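Local coordinates for protein serine-tRNA ligase (Naegleria fowleri, PDB 6BLJ) that probably attaches serine to its cognate tRNA in the cytoplasm, activating the amino acid with ATP, and is seen here with AMP bound, at residues T246-T251 with Y279-S284; M309-R314 with V330-K335; L367-R372 with V456-T461. All coordinates share one frame; numbering follows the deposited sequence.

Contact 1: T246-T251 with Y279-S284; sequences TPFFMT and YLIATS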
# COMPACT_ATOMS: atom_id res chain seq x y z
N THR A 246 22.16 13.43 2.91
CA THR A 246 20.76 13.84 2.87
C THR A 246 19.93 13.25 4.01
O THR A 246 20.32 12.26 4.64
CB THR A 246 20.12 13.41 1.54
OG1 THR A 246 19.94 11.98 1.53
CG2 THR A 246 21.02 13.79 0.37
N PRO A 247 18.76 13.84 4.31
CA PRO A 247 17.74 13.09 5.05
C PRO A 247 17.44 11.80 4.32
O PRO A 247 17.44 11.75 3.09
CB PRO A 247 16.52 14.02 5.05
CG PRO A 247 17.10 15.43 4.84
CD PRO A 247 18.28 15.19 3.92
N PHE A 248 17.21 10.74 5.09
CA PHE A 248 16.72 9.49 4.52
C PHE A 248 15.20 9.41 4.58
O PHE A 248 14.64 8.43 4.07
CB PHE A 248 17.33 8.27 5.27
CG PHE A 248 18.87 8.18 5.24
CD1 PHE A 248 19.64 9.05 4.48
CD2 PHE A 248 19.52 7.20 5.98
CE1 PHE A 248 21.05 8.97 4.48
CE2 PHE A 248 20.93 7.10 5.98
CZ PHE A 248 21.69 7.99 5.23
N PHE A 249 14.54 10.40 5.21
CA PHE A 249 13.09 10.63 5.27
C PHE A 249 12.71 11.79 4.37
O PHE A 249 13.41 12.81 4.35
CB PHE A 249 12.59 11.17 6.63
CG PHE A 249 12.86 10.34 7.80
CD1 PHE A 249 12.94 8.97 7.72
CD2 PHE A 249 12.99 10.95 9.05
CE1 PHE A 249 13.17 8.22 8.85
CE2 PHE A 249 13.22 10.21 10.17
CZ PHE A 249 13.31 8.84 10.08
N MET A 250 11.52 11.74 3.78
CA MET A 250 10.94 12.93 3.16
C MET A 250 9.46 13.00 3.50
O MET A 250 8.79 11.97 3.55
CB MET A 250 11.13 12.92 1.64
CG MET A 250 12.55 13.20 1.19
SD MET A 250 12.68 13.13 -0.61
CE MET A 250 11.76 14.59 -1.11
N THR A 251 8.94 14.20 3.72
CA THR A 251 7.51 14.31 3.90
C THR A 251 6.82 13.91 2.59
O THR A 251 7.40 14.01 1.50
CB THR A 251 7.07 15.72 4.30
OG1 THR A 251 7.20 16.60 3.18
CG2 THR A 251 7.96 16.26 5.43
N TYR A 279 8.14 9.21 3.89
CA TYR A 279 8.61 8.08 3.11
C TYR A 279 10.11 7.93 3.31
O TYR A 279 10.83 8.93 3.34
CB TYR A 279 8.37 8.24 1.59
CG TYR A 279 6.93 8.20 1.11
CD1 TYR A 279 6.21 7.01 1.14
CD2 TYR A 279 6.34 9.31 0.52
CE1 TYR A 279 4.90 6.96 0.67
CE2 TYR A 279 5.04 9.26 0.03
CZ TYR A 279 4.33 8.09 0.11
OH TYR A 279 3.04 8.04 -0.36
N LEU A 280 10.60 6.69 3.37
CA LEU A 280 12.04 6.46 3.24
C LEU A 280 12.44 6.70 1.79
O LEU A 280 11.73 6.31 0.86
CB LEU A 280 12.40 5.03 3.64
CG LEU A 280 12.21 4.65 5.12
CD1 LEU A 280 12.49 3.17 5.34
CD2 LEU A 280 13.11 5.50 6.02
N ILE A 281 13.58 7.34 1.58
CA ILE A 281 14.00 7.64 0.21
C ILE A 281 14.49 6.38 -0.50
O ILE A 281 15.09 5.48 0.12
CB ILE A 281 15.07 8.74 0.20
CG1 ILE A 281 16.38 8.25 0.83
CG2 ILE A 281 14.50 9.99 0.90
CD1 ILE A 281 17.57 9.32 0.71
N ALA A 282 14.21 6.31 -1.80
CA ALA A 282 14.73 5.26 -2.68
C ALA A 282 16.09 5.61 -3.27
O ALA A 282 16.79 4.71 -3.74
CB ALA A 282 13.73 4.99 -3.83
N THR A 283 16.50 6.88 -3.20
CA THR A 283 17.72 7.37 -3.81
C THR A 283 17.95 8.80 -3.31
O THR A 283 16.98 9.55 -3.14
CB THR A 283 17.65 7.33 -5.35
OG1 THR A 283 18.72 8.10 -5.92
CG2 THR A 283 16.30 7.89 -5.89
N SER A 284 19.22 9.18 -3.09
CA SER A 284 19.48 10.55 -2.66
C SER A 284 19.05 11.57 -3.71
O SER A 284 18.95 12.76 -3.39
CB SER A 284 20.98 10.76 -2.33
OG SER A 284 21.80 10.50 -3.46

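Contact 2: M309-R314 with V330-K335; sequences MSTCFR and VHQFEK. With AMP (adenosine monophosphate), chain D.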
# COMPACT_ATOMS: atom_id res chain seq x y z
N MET A 309 25.09 11.20 -1.15
CA MET A 309 25.43 10.02 -0.37
C MET A 309 24.25 9.68 0.53
O MET A 309 23.78 10.55 1.27
CB MET A 309 26.67 10.32 0.48
CG MET A 309 27.04 9.28 1.50
SD MET A 309 28.34 9.97 2.56
CE MET A 309 28.69 8.51 3.54
N SER A 310 23.79 8.43 0.50
CA SER A 310 22.71 8.06 1.41
C SER A 310 22.57 6.55 1.43
O SER A 310 23.01 5.86 0.52
CB SER A 310 21.36 8.69 1.01
OG SER A 310 20.80 8.01 -0.12
N THR A 311 21.93 6.05 2.49
CA THR A 311 21.29 4.76 2.37
C THR A 311 19.99 4.95 1.60
O THR A 311 19.39 6.03 1.63
CB THR A 311 21.06 4.14 3.75
OG1 THR A 311 22.34 3.95 4.37
CG2 THR A 311 20.37 2.75 3.67
N CYS A 312 19.60 3.92 0.86
CA CYS A 312 18.43 3.89 -0.01
C CYS A 312 17.56 2.70 0.37
O CYS A 312 18.08 1.62 0.67
CB CYS A 312 18.83 3.74 -1.48
SG CYS A 312 19.99 5.02 -2.04
N PHE A 313 16.25 2.89 0.32
CA PHE A 313 15.30 1.88 0.75
C PHE A 313 14.27 1.63 -0.34
O PHE A 313 13.66 2.58 -0.84
CB PHE A 313 14.59 2.29 2.04
CG PHE A 313 15.53 2.63 3.18
CD1 PHE A 313 15.89 1.67 4.13
CD2 PHE A 313 16.05 3.91 3.32
CE1 PHE A 313 16.74 1.99 5.19
CE2 PHE A 313 16.92 4.24 4.37
CZ PHE A 313 17.25 3.28 5.30
N ARG A 314 14.06 0.36 -0.70
CA ARG A 314 13.16 0.04 -1.80
C ARG A 314 12.36 -1.21 -1.46
O ARG A 314 12.94 -2.25 -1.15
CB ARG A 314 13.93 -0.15 -3.10
CG ARG A 314 14.67 1.12 -3.50
CD ARG A 314 15.15 1.05 -4.89
NE ARG A 314 15.91 2.24 -5.24
CZ ARG A 314 16.22 2.55 -6.48
NH1 ARG A 314 15.82 1.75 -7.48
NH2 ARG A 314 16.93 3.64 -6.72
N VAL A 330 18.28 -5.85 -2.86
CA VAL A 330 17.93 -5.80 -1.45
C VAL A 330 16.98 -4.63 -1.23
O VAL A 330 16.68 -3.86 -2.14
CB VAL A 330 19.18 -5.68 -0.56
CG1 VAL A 330 19.97 -6.99 -0.57
CG2 VAL A 330 20.08 -4.52 -1.05
N HIS A 331 16.47 -4.51 0.01
CA HIS A 331 15.64 -3.38 0.41
C HIS A 331 16.44 -2.21 0.95
O HIS A 331 15.87 -1.12 1.11
CB HIS A 331 14.62 -3.79 1.49
CG HIS A 331 13.70 -4.89 1.06
ND1 HIS A 331 12.81 -4.76 0.02
CD2 HIS A 331 13.51 -6.13 1.57
CE1 HIS A 331 12.12 -5.88 -0.11
NE2 HIS A 331 12.53 -6.73 0.82
N GLN A 332 17.73 -2.40 1.23
CA GLN A 332 18.56 -1.42 1.93
C GLN A 332 19.98 -1.48 1.37
O GLN A 332 20.63 -2.53 1.45
CB GLN A 332 18.56 -1.71 3.44
CG GLN A 332 19.48 -0.85 4.28
CD GLN A 332 19.59 -1.41 5.71
OE1 GLN A 332 18.59 -1.74 6.34
NE2 GLN A 332 20.81 -1.55 6.19
N PHE A 333 20.47 -0.36 0.84
CA PHE A 333 21.82 -0.31 0.30
C PHE A 333 22.30 1.14 0.27
O PHE A 333 21.50 2.08 0.23
CB PHE A 333 21.88 -0.95 -1.11
CG PHE A 333 20.97 -0.27 -2.12
CD1 PHE A 333 19.63 -0.61 -2.22
CD2 PHE A 333 21.47 0.71 -2.98
CE1 PHE A 333 18.79 -0.00 -3.16
CE2 PHE A 333 20.63 1.33 -3.91
CZ PHE A 333 19.28 0.96 -4.00
N GLU A 334 23.63 1.31 0.31
CA GLU A 334 24.20 2.65 0.17
C GLU A 334 24.50 2.94 -1.28
O GLU A 334 24.85 2.05 -2.06
CB GLU A 334 25.49 2.82 1.00
CG GLU A 334 25.24 2.98 2.49
CD GLU A 334 24.77 1.68 3.16
OE1 GLU A 334 25.46 0.64 2.99
OE2 GLU A 334 23.74 1.71 3.86
N LYS A 335 24.35 4.22 -1.66
CA LYS A 335 24.58 4.60 -3.04
C LYS A 335 25.18 6.00 -3.11
O LYS A 335 24.71 6.93 -2.44
CB LYS A 335 23.28 4.53 -3.87
CG LYS A 335 23.48 4.92 -5.35
CD LYS A 335 22.29 4.56 -6.25
CE LYS A 335 20.97 5.24 -5.86
NZ LYS A 335 21.09 6.73 -5.72
P AMP D . 17.68 2.98 -10.28
O1P AMP D . 16.52 1.99 -10.30
O2P AMP D . 17.57 4.20 -9.45
O3P AMP D . 18.07 3.29 -11.72
O5' AMP D . 18.91 2.16 -9.69
C5' AMP D . 20.22 2.71 -9.66
C4' AMP D . 21.23 1.65 -9.27
O4' AMP D . 21.06 1.29 -7.88
C3' AMP D . 21.12 0.34 -10.01
O3' AMP D . 21.76 0.37 -11.27
C2' AMP D . 21.73 -0.66 -9.04
O2' AMP D . 23.14 -0.59 -9.11
C1' AMP D . 21.28 -0.09 -7.70
N9 AMP D . 20.04 -0.71 -7.18
C8 AMP D . 18.76 -0.43 -7.60
N7 AMP D . 17.83 -1.12 -6.97
C5 AMP D . 18.55 -1.91 -6.08
C6 AMP D . 18.15 -2.87 -5.13
N6 AMP D . 16.88 -3.18 -4.86
N1 AMP D . 19.12 -3.49 -4.43
C2 AMP D . 20.40 -3.16 -4.66
N3 AMP D . 20.89 -2.25 -5.51
C4 AMP D . 19.91 -1.66 -6.21
O HOH W 1 22.06 7.77 -2.56

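Contact 3: L367-R372 with V456-T461; sequences LGIPYR and VENYQT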
# COMPACT_ATOMS: atom_id res chain seq x y z
N LEU A 367 38.24 0.57 -11.28
CA LEU A 367 38.05 -0.64 -10.49
C LEU A 367 38.37 -1.92 -11.25
O LEU A 367 38.33 -3.00 -10.65
CB LEU A 367 36.60 -0.71 -9.97
CG LEU A 367 36.24 0.31 -8.88
CD1 LEU A 367 34.76 0.36 -8.69
CD2 LEU A 367 36.93 -0.06 -7.56
N GLY A 368 38.71 -1.83 -12.53
CA GLY A 368 38.89 -3.02 -13.34
C GLY A 368 37.62 -3.83 -13.54
O GLY A 368 37.68 -5.06 -13.65
N ILE A 369 36.47 -3.18 -13.62
CA ILE A 369 35.19 -3.86 -13.80
C ILE A 369 34.80 -3.76 -15.27
O ILE A 369 34.56 -2.64 -15.76
CB ILE A 369 34.10 -3.23 -12.91
CG1 ILE A 369 34.42 -3.43 -11.42
CG2 ILE A 369 32.74 -3.83 -13.23
CD1 ILE A 369 34.48 -4.87 -10.99
N PRO A 370 34.68 -4.87 -16.00
CA PRO A 370 34.23 -4.79 -17.40
C PRO A 370 32.76 -4.44 -17.44
O PRO A 370 32.00 -4.77 -16.52
CB PRO A 370 34.48 -6.20 -17.95
CG PRO A 370 35.19 -6.95 -16.87
CD PRO A 370 34.82 -6.28 -15.58
N TYR A 371 32.35 -3.73 -18.50
CA TYR A 371 30.97 -3.29 -18.60
C TYR A 371 30.62 -3.02 -20.06
O TYR A 371 31.48 -3.02 -20.95
CB TYR A 371 30.70 -2.04 -17.75
CG TYR A 371 31.46 -0.84 -18.21
CD1 TYR A 371 32.69 -0.51 -17.64
CD2 TYR A 371 31.01 -0.06 -19.27
CE1 TYR A 371 33.42 0.57 -18.09
CE2 TYR A 371 31.73 1.02 -19.73
CZ TYR A 371 32.93 1.34 -19.12
OH TYR A 371 33.65 2.42 -19.60
N ARG A 372 29.33 -2.73 -20.29
CA ARG A 372 28.88 -2.19 -21.56
C ARG A 372 27.91 -1.05 -21.26
O ARG A 372 27.23 -1.06 -20.22
CB ARG A 372 28.22 -3.28 -22.44
CG ARG A 372 26.92 -3.87 -21.84
CD ARG A 372 26.42 -5.10 -22.61
NE ARG A 372 25.08 -5.52 -22.18
CZ ARG A 372 24.42 -6.57 -22.68
NH1 ARG A 372 24.99 -7.30 -23.62
NH2 ARG A 372 23.20 -6.89 -22.25
N VAL A 456 33.50 -9.10 -6.15
CA VAL A 456 33.97 -10.39 -5.64
C VAL A 456 33.96 -11.45 -6.74
O VAL A 456 34.81 -12.34 -6.74
CB VAL A 456 33.18 -10.82 -4.38
CG1 VAL A 456 33.30 -9.76 -3.25
CG2 VAL A 456 31.73 -11.16 -4.69
N GLU A 457 33.02 -11.36 -7.70
CA GLU A 457 33.01 -12.32 -8.81
C GLU A 457 34.18 -12.09 -9.76
O GLU A 457 34.80 -13.06 -10.23
CB GLU A 457 31.70 -12.26 -9.58
CG GLU A 457 30.52 -12.89 -8.83
CD GLU A 457 29.30 -13.12 -9.72
OE1 GLU A 457 29.40 -12.95 -10.96
OE2 GLU A 457 28.23 -13.44 -9.17
N ASN A 458 34.50 -10.84 -10.07
CA ASN A 458 35.57 -10.60 -11.03
C ASN A 458 36.96 -10.77 -10.45
O ASN A 458 37.90 -11.05 -11.20
CB ASN A 458 35.42 -9.21 -11.63
CG ASN A 458 34.34 -9.16 -12.69
OD1 ASN A 458 34.53 -9.61 -13.82
ND2 ASN A 458 33.16 -8.66 -12.31
N TYR A 459 37.11 -10.64 -9.12
CA TYR A 459 38.42 -10.72 -8.46
C TYR A 459 38.60 -12.00 -7.66
O TYR A 459 39.56 -12.11 -6.89
CB TYR A 459 38.62 -9.49 -7.56
CG TYR A 459 38.97 -8.25 -8.35
CD1 TYR A 459 40.30 -7.88 -8.54
CD2 TYR A 459 37.98 -7.45 -8.93
CE1 TYR A 459 40.65 -6.73 -9.29
CE2 TYR A 459 38.32 -6.31 -9.69
CZ TYR A 459 39.66 -5.97 -9.86
OH TYR A 459 40.02 -4.85 -10.60
N GLN A 460 37.71 -12.98 -7.84
CA GLN A 460 37.82 -14.23 -7.10
C GLN A 460 39.03 -15.04 -7.57
O GLN A 460 39.48 -14.92 -8.71
CB GLN A 460 36.54 -15.06 -7.27
CG GLN A 460 36.32 -15.58 -8.68
CD GLN A 460 35.01 -16.36 -8.82
OE1 GLN A 460 34.87 -17.47 -8.29
NE2 GLN A 460 34.05 -15.77 -9.52
N THR A 461 39.56 -15.85 -6.67
CA THR A 461 40.55 -16.87 -6.97
C THR A 461 40.06 -18.15 -6.32
O THR A 461 39.05 -18.14 -5.61
CB THR A 461 41.93 -16.49 -6.42
OG1 THR A 461 41.99 -16.80 -5.02
CG2 THR A 461 42.21 -15.00 -6.62

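Contact 1: T246-T251 with Y279-S284
Thr246 packs on Ile281 and Ser284, in the loop after strand 278-280. Its OG1 lies 3.7 Å from Ile281 CD1, and its CG2 rests against Ser284 CB. With chi1 at 72°, OG1 sits between the backbone N and the carbonyl carbon. There it also donates to Pro247 O, approaching from above the plane of that carbonyl.

Pro247 touches the second segment through its backbone, with Pro247 O 3.4 Å from Ile281 CD1. The ring packs on Tyr215 of the second subunit. A proline here, after helix 220-238 and strand 242-245, is consistent with motif 1 of class II tRNA synthetases, whose proline lies at the dimer interface.

Phe248 O accepts a bond from Ile281 N at 2.9 Å, with an N-H...O angle of 159°. Leu280 CA makes a CA-H...O contact with the same oxygen. The Phe248 ring leads off from the contact, and Ile281 CD1 comes to Phe248 CD1 at an oblique angle, 4.3 Å away. Phe248 N donates to Gln332 OE1 of the second subunit.

Phe249 and Leu280 form a non-hydrogen-bonded antiparallel pair. Their side chains run alongside each other, and Leu280 CD2 touches the ring edge 3.9 Å from Phe249 CD1.

Met250 and Tyr279 form the hydrogen-bonded pair. Met250 N binds Tyr279 O at 2.9 Å, and Tyr279 N returns a bond of like length to Met250 O. The methionine crosses Ile281 at about a right angle, with CG 3.8 Å from Ile281 CG2. Its side chain then runs on to Pro287 and Ala290 of helix 285-290.

Contact 2: M309-R314 with V330-K335
Strands 309-313 and 332-335 pair antiparallel, their axes 4.5 Å apart and their directions 154° apart. Lys335 N to Ser310 O and the two bonds between Cys312 and Phe333 carry the ladder; Ser310 N to Lys335 O is weak. A water donates to Ser310 OG and Lys335 O at that end. At the other end, Arg314 N binds His331 O. His331 ND1 donates in its ring plane to Arg314 O at 2.8 Å.

On one face, Glu334 OE2 accepts from Thr311 OG1 at 2.7 Å through its anti lone pair. Tyr245 of the second subunit binds the same oxygen. Gln332 CG packs alongside Thr311 CG2 and Phe313 CE1, while its amide reaches Phe248, Thr246 and Tyr245 of the second subunit.

The other face carries the nucleotide. The Phe333 ring lies between Cys312 CB and the adenine. Cys312 CB is 4.0 Å from the ring centroid, a CH-pi contact, and AMP C4 lies over the opposite face, 3.5 Å from Phe333 CZ. Val330 reads the base edge: Val330 N binds AMP N1 at 3.0 Å, and Val330 O accepts from N6. Arg314, extended from CG to NE, sends NH1 to O1P and NH2 to O2P of AMP. Its NE lies at the Phe333 ring edge and is held by Ala282 O. Lys335 CB and CE pack on Cys312 SG, and its NZ is hydrogen-bonded to Thr283 OG1 and forms a salt bridge with Glu337.

This is the motif 2 hairpin of class II synthetases, with its arginine on the phosphate and the adenine over one face of its phenylalanine.

Contact 3: L367-R372 with V456-T461
Tyr459, just past helix 448-458, reaches Leu367 O. The contact joins the segments that follow helices 348-366 and 448-458 in the class II catalytic core. Helix 448-458 follows the last long strand of the core sheet, as the motif 3 helix does in this family. Helix 348-366 closes with a Schellman motif at Gly368, whose phi is positive at 65°. The chain then turns into strand 371-375.

The tight part is the tyrosine tip. Tyr459 OH donates to Leu367 O, modelled at 2.5 Å, shorter than usual, so the exact length is doubtful. The hydroxyl comes from above the carbonyl plane, not along a lone pair. Leu367 O lies near the plane of the ring, at its edge, and is 3.4 Å from Tyr459 CE2. With CG anti to its carbonyl carbon, chi1 -77°, the ring extends toward the loop. Gly368, with no side chain, brings its CA to 3.5 Å from Tyr459 OH. Val465 and Asn466 also touch the tyrosine.

The rest is looser. Ile369 CD1 approaches the ring edge, 4.3 Å from Tyr459 CE2. The same methyl is 4.2 Å from Asn458 ND2. These are loose van der Waals contacts, and the whole interface is small, 196 Å² summed over both sides. Gly368 is exposed to solvent, and Asn458 and Tyr459 are partly exposed. Both of the latter also touch a crystal neighbour. The amide of Asn458 is fixed from elsewhere: ND2 bonds to Cys454 O in its own helix and to Trp394 O. Trp394 thus bonds to both Asn458 and the backbone of Pro370. Pro370 and Asn458 meet tip to tip, with Pro370 CD 3.8 Å from Asn458 OD1.

Contacts 1 and 2 touch, with centres 10 Å apart. Ile281 O lies 2.8 Å from Phe313 N, a probable hydrogen bond that joins the 279-284 turn to the main sheet. The Phe248 ring packs on the 309-314 strand, with CZ 3.4 Å from Thr311 N. Contact 2 binds AMP directly, while the Ser284 side chain of contact 1 is about 10 Å away. Both also meet the second subunit. Contact 3 touches no other chain, and its Ile369 side chain is about 11 Å from AMP. Its centre is 22 Å from that of contact 2 and 31 Å from that of contact 1. Contacts 2 and 3 reach the same mixed sheet, nearest atoms about 12 Å apart.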